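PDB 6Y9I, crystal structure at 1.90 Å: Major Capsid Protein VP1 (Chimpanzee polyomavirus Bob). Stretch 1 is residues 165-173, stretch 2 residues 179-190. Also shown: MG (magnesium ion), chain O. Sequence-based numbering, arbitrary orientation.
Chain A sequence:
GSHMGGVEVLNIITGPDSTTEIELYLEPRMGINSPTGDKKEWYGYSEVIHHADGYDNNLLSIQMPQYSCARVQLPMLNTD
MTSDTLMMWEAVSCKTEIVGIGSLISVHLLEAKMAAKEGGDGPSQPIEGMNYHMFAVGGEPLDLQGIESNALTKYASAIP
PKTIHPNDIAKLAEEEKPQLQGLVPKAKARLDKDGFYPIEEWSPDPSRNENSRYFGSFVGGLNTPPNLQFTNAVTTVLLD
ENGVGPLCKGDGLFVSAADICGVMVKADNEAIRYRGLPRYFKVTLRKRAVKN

Stretch 1 (165-173) HPNDIAKLA
Stretch 2 179-190: QLQGLVPKAKAR

A short helix can pack against a neighbouring segment through mainly apolar side chains, with no hydrogen bond between them among the modelled atoms, while one polar side chain is paired within its own stretch; VP1 of chimpanzee polyomavirus Bob offers a compact example. Asn167 to Ala170 are helical, and Lys171 leaves the helix with positive phi (49/50), its CB directed away from the partner, before Leu172 turns extended (-77/144). The second stretch runs from a 3-10 segment (179-181) through a type I turn, Val184 to Ala187, closed by Ala187 N to Val184 O at 3.0 Å, into a strand from Lys188. The CA atoms come nearest at Ala170 CA and Ala187 CA, 4.9 Å apart, an approach compatible with two methyl side chains, whose CB atoms sit 4.2 Å apart.

Across the interface 450 Å² is buried, both sides summed, and seven of the listed contacts are between apolar side chains. Pro166 CB packs 4.0 Å from Ala187 CB and 4.1 Å from Leu180 CD2. Val184, chi1 t, has CG1 4.1 Å from Ala170 CB and CG2 4.1 Å from Leu172 CD1, so its two methyls meet different residues of the first stretch. Ile169, chi1 m with chi2 off-well at 140°, sends CD1 to 3.8 Å from Ala189 CB, and its CG2 lies 3.3 Å from Lys186 O, a close van der Waals approach. Leu172 adopts m,t, placing CD1 4.0 Å from Leu180 CG. Leu180 is also m,t, and its CD1 reaches Asn167 CB at 3.9 Å.

Asn167 spends its polarity at home: with chi1 t and chi2 38°, its amide clasps the Leu172 backbone, OD1 accepting from Leu172 N at 2.8 Å and ND2 donating to Leu172 O at 2.9 Å. This pairing ties Asn167 to Leu172, two residues past the last helical residue, Ala170. Nearby, Asp168, chi1 m, accepts from His165 N through OD2 at 3.0 Å. Beyond the interface, Leu183 O binds magnesium (MG) at 2.3 Å.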

# COMPACT_ATOMS: atom_id res chain seq x y z
N HIS A 165 2.18 -32.38 14.62
CA HIS A 165 3.35 -31.47 14.60
C HIS A 165 4.39 -32.03 13.64
O HIS A 165 4.46 -33.24 13.42
CB HIS A 165 3.87 -31.30 16.03
CG HIS A 165 2.77 -30.98 16.99
ND1 HIS A 165 2.08 -29.79 16.92
CD2 HIS A 165 2.23 -31.69 17.99
CE1 HIS A 165 1.15 -29.78 17.86
NE2 HIS A 165 1.22 -30.93 18.53
N PRO A 166 5.22 -31.16 13.04
CA PRO A 166 6.26 -31.63 12.14
C PRO A 166 7.17 -32.74 12.70
O PRO A 166 7.48 -33.60 11.93
CB PRO A 166 7.07 -30.35 11.88
CG PRO A 166 6.03 -29.25 11.98
CD PRO A 166 5.14 -29.70 13.12
N ASN A 167 7.56 -32.69 13.98
CA ASN A 167 8.47 -33.72 14.54
C ASN A 167 7.77 -35.07 14.74
O ASN A 167 8.52 -36.07 14.76
CB ASN A 167 9.20 -33.29 15.81
CG ASN A 167 10.52 -34.02 15.87
OD1 ASN A 167 11.16 -34.21 14.84
ND2 ASN A 167 10.90 -34.49 17.04
N ASP A 168 6.44 -35.11 14.84
CA ASP A 168 5.61 -36.34 14.80
C ASP A 168 5.94 -37.07 13.50
O ASP A 168 5.96 -38.28 13.51
CB ASP A 168 4.10 -36.07 14.88
CG ASP A 168 3.60 -35.48 16.20
OD1 ASP A 168 4.30 -35.65 17.21
OD2 ASP A 168 2.50 -34.84 16.22
N ILE A 169 6.23 -36.34 12.43
CA ILE A 169 6.57 -36.97 11.13
C ILE A 169 8.08 -37.13 11.04
O ILE A 169 8.51 -38.23 10.75
CB ILE A 169 5.96 -36.19 9.96
CG1 ILE A 169 4.44 -36.35 10.00
CG2 ILE A 169 6.55 -36.65 8.64
CD1 ILE A 169 3.70 -35.12 9.68
N ALA A 170 8.84 -36.08 11.32
CA ALA A 170 10.30 -36.05 11.11
C ALA A 170 11.01 -36.96 12.13
O ALA A 170 12.06 -37.51 11.77
CB ALA A 170 10.79 -34.63 11.20
N LYS A 171 10.47 -37.05 13.35
CA LYS A 171 10.96 -37.87 14.50
C LYS A 171 12.46 -37.63 14.69
O LYS A 171 13.23 -38.61 14.74
CB LYS A 171 10.67 -39.35 14.25
CG LYS A 171 9.20 -39.68 14.06
CD LYS A 171 8.95 -41.11 13.63
CE LYS A 171 7.95 -41.19 12.51
NZ LYS A 171 7.98 -42.53 11.90
N LEU A 172 12.87 -36.37 14.75
CA LEU A 172 14.24 -35.99 15.10
C LEU A 172 14.37 -36.15 16.62
O LEU A 172 13.39 -35.86 17.33
CB LEU A 172 14.51 -34.55 14.66
CG LEU A 172 14.37 -34.26 13.17
CD1 LEU A 172 14.50 -32.77 12.91
CD2 LEU A 172 15.40 -35.03 12.34
N ALA A 173 15.53 -36.59 17.10
CA ALA A 173 15.88 -36.60 18.54
C ALA A 173 16.04 -35.15 19.04
O ALA A 173 16.39 -34.25 18.22
CB ALA A 173 17.15 -37.39 18.73
N GLN A 179 16.98 -28.27 13.76
CA GLN A 179 16.87 -28.34 12.26
C GLN A 179 15.49 -27.84 11.79
O GLN A 179 15.41 -27.27 10.69
CB GLN A 179 17.08 -29.77 11.76
CG GLN A 179 18.53 -30.23 11.84
CD GLN A 179 18.66 -31.69 11.45
OE1 GLN A 179 17.85 -32.21 10.69
NE2 GLN A 179 19.70 -32.33 11.97
N LEU A 180 14.43 -28.04 12.59
CA LEU A 180 13.04 -27.67 12.26
C LEU A 180 12.83 -26.15 12.16
O LEU A 180 11.77 -25.77 11.65
CB LEU A 180 12.10 -28.26 13.31
CG LEU A 180 11.93 -29.77 13.19
CD1 LEU A 180 11.27 -30.35 14.42
CD2 LEU A 180 11.14 -30.12 11.96
N GLN A 181 13.77 -25.33 12.62
CA GLN A 181 13.72 -23.86 12.46
C GLN A 181 14.14 -23.48 11.04
O GLN A 181 14.00 -22.28 10.66
CB GLN A 181 14.57 -23.20 13.54
CG GLN A 181 13.88 -23.32 14.90
CD GLN A 181 14.70 -22.94 16.11
OE1 GLN A 181 14.28 -23.20 17.24
NE2 GLN A 181 15.85 -22.30 15.90
N GLY A 182 14.74 -24.42 10.32
CA GLY A 182 15.05 -24.31 8.89
C GLY A 182 14.10 -25.18 8.11
O GLY A 182 12.88 -25.20 8.43
N LEU A 183 14.61 -25.90 7.13
CA LEU A 183 13.79 -26.75 6.25
C LEU A 183 14.28 -28.20 6.41
O LEU A 183 15.38 -28.51 5.92
CB LEU A 183 13.92 -26.25 4.81
CG LEU A 183 12.82 -26.67 3.84
CD1 LEU A 183 12.74 -28.19 3.72
CD2 LEU A 183 11.48 -26.09 4.26
N VAL A 184 13.47 -29.01 7.07
CA VAL A 184 13.64 -30.48 7.21
C VAL A 184 12.78 -31.16 6.14
O VAL A 184 11.55 -31.19 6.25
CB VAL A 184 13.24 -30.90 8.63
CG1 VAL A 184 13.22 -32.41 8.83
CG2 VAL A 184 14.17 -30.24 9.65
N PRO A 185 13.40 -31.69 5.06
CA PRO A 185 12.66 -32.35 3.99
C PRO A 185 11.70 -33.45 4.49
O PRO A 185 10.66 -33.63 3.90
CB PRO A 185 13.76 -32.98 3.12
CG PRO A 185 14.99 -32.14 3.36
CD PRO A 185 14.85 -31.59 4.76
N LYS A 186 12.03 -34.15 5.57
CA LYS A 186 11.18 -35.26 6.07
C LYS A 186 9.87 -34.72 6.67
O LYS A 186 8.91 -35.48 6.72
CB LYS A 186 11.94 -36.12 7.07
CG LYS A 186 11.34 -37.51 7.25
N ALA A 187 9.80 -33.44 7.07
CA ALA A 187 8.60 -32.90 7.76
C ALA A 187 7.57 -32.48 6.69
O ALA A 187 7.42 -31.28 6.41
CB ALA A 187 8.99 -31.78 8.70
N LYS A 188 6.92 -33.48 6.08
CA LYS A 188 5.93 -33.31 4.99
C LYS A 188 4.66 -34.08 5.34
O LYS A 188 4.74 -35.16 5.94
CB LYS A 188 6.54 -33.74 3.65
CG LYS A 188 7.57 -32.76 3.09
CD LYS A 188 8.00 -33.05 1.66
CE LYS A 188 9.37 -32.52 1.32
NZ LYS A 188 9.37 -31.06 1.08
N ALA A 189 3.52 -33.51 5.01
CA ALA A 189 2.22 -34.14 5.24
C ALA A 189 1.22 -33.65 4.20
O ALA A 189 1.48 -32.64 3.52
CB ALA A 189 1.73 -33.89 6.65
N ARG A 190 0.09 -34.33 4.15
CA ARG A 190 -1.03 -33.94 3.28
C ARG A 190 -2.14 -33.44 4.17
O ARG A 190 -2.37 -34.04 5.25
CB ARG A 190 -1.42 -35.13 2.42
CG ARG A 190 -0.47 -35.32 1.26
CD ARG A 190 -1.16 -35.89 0.05
NE ARG A 190 -0.64 -35.27 -1.14
CZ ARG A 190 -1.08 -35.52 -2.35
NH1 ARG A 190 -2.05 -36.40 -2.53
NH2 ARG A 190 -0.53 -34.89 -3.37
MG MG O . 17.56 -28.91 6.64
O HOH W 1 17.30 -27.79 8.82
O HOH W 2 17.18 -31.05 7.69
O HOH W 3 18.12 -30.06 4.80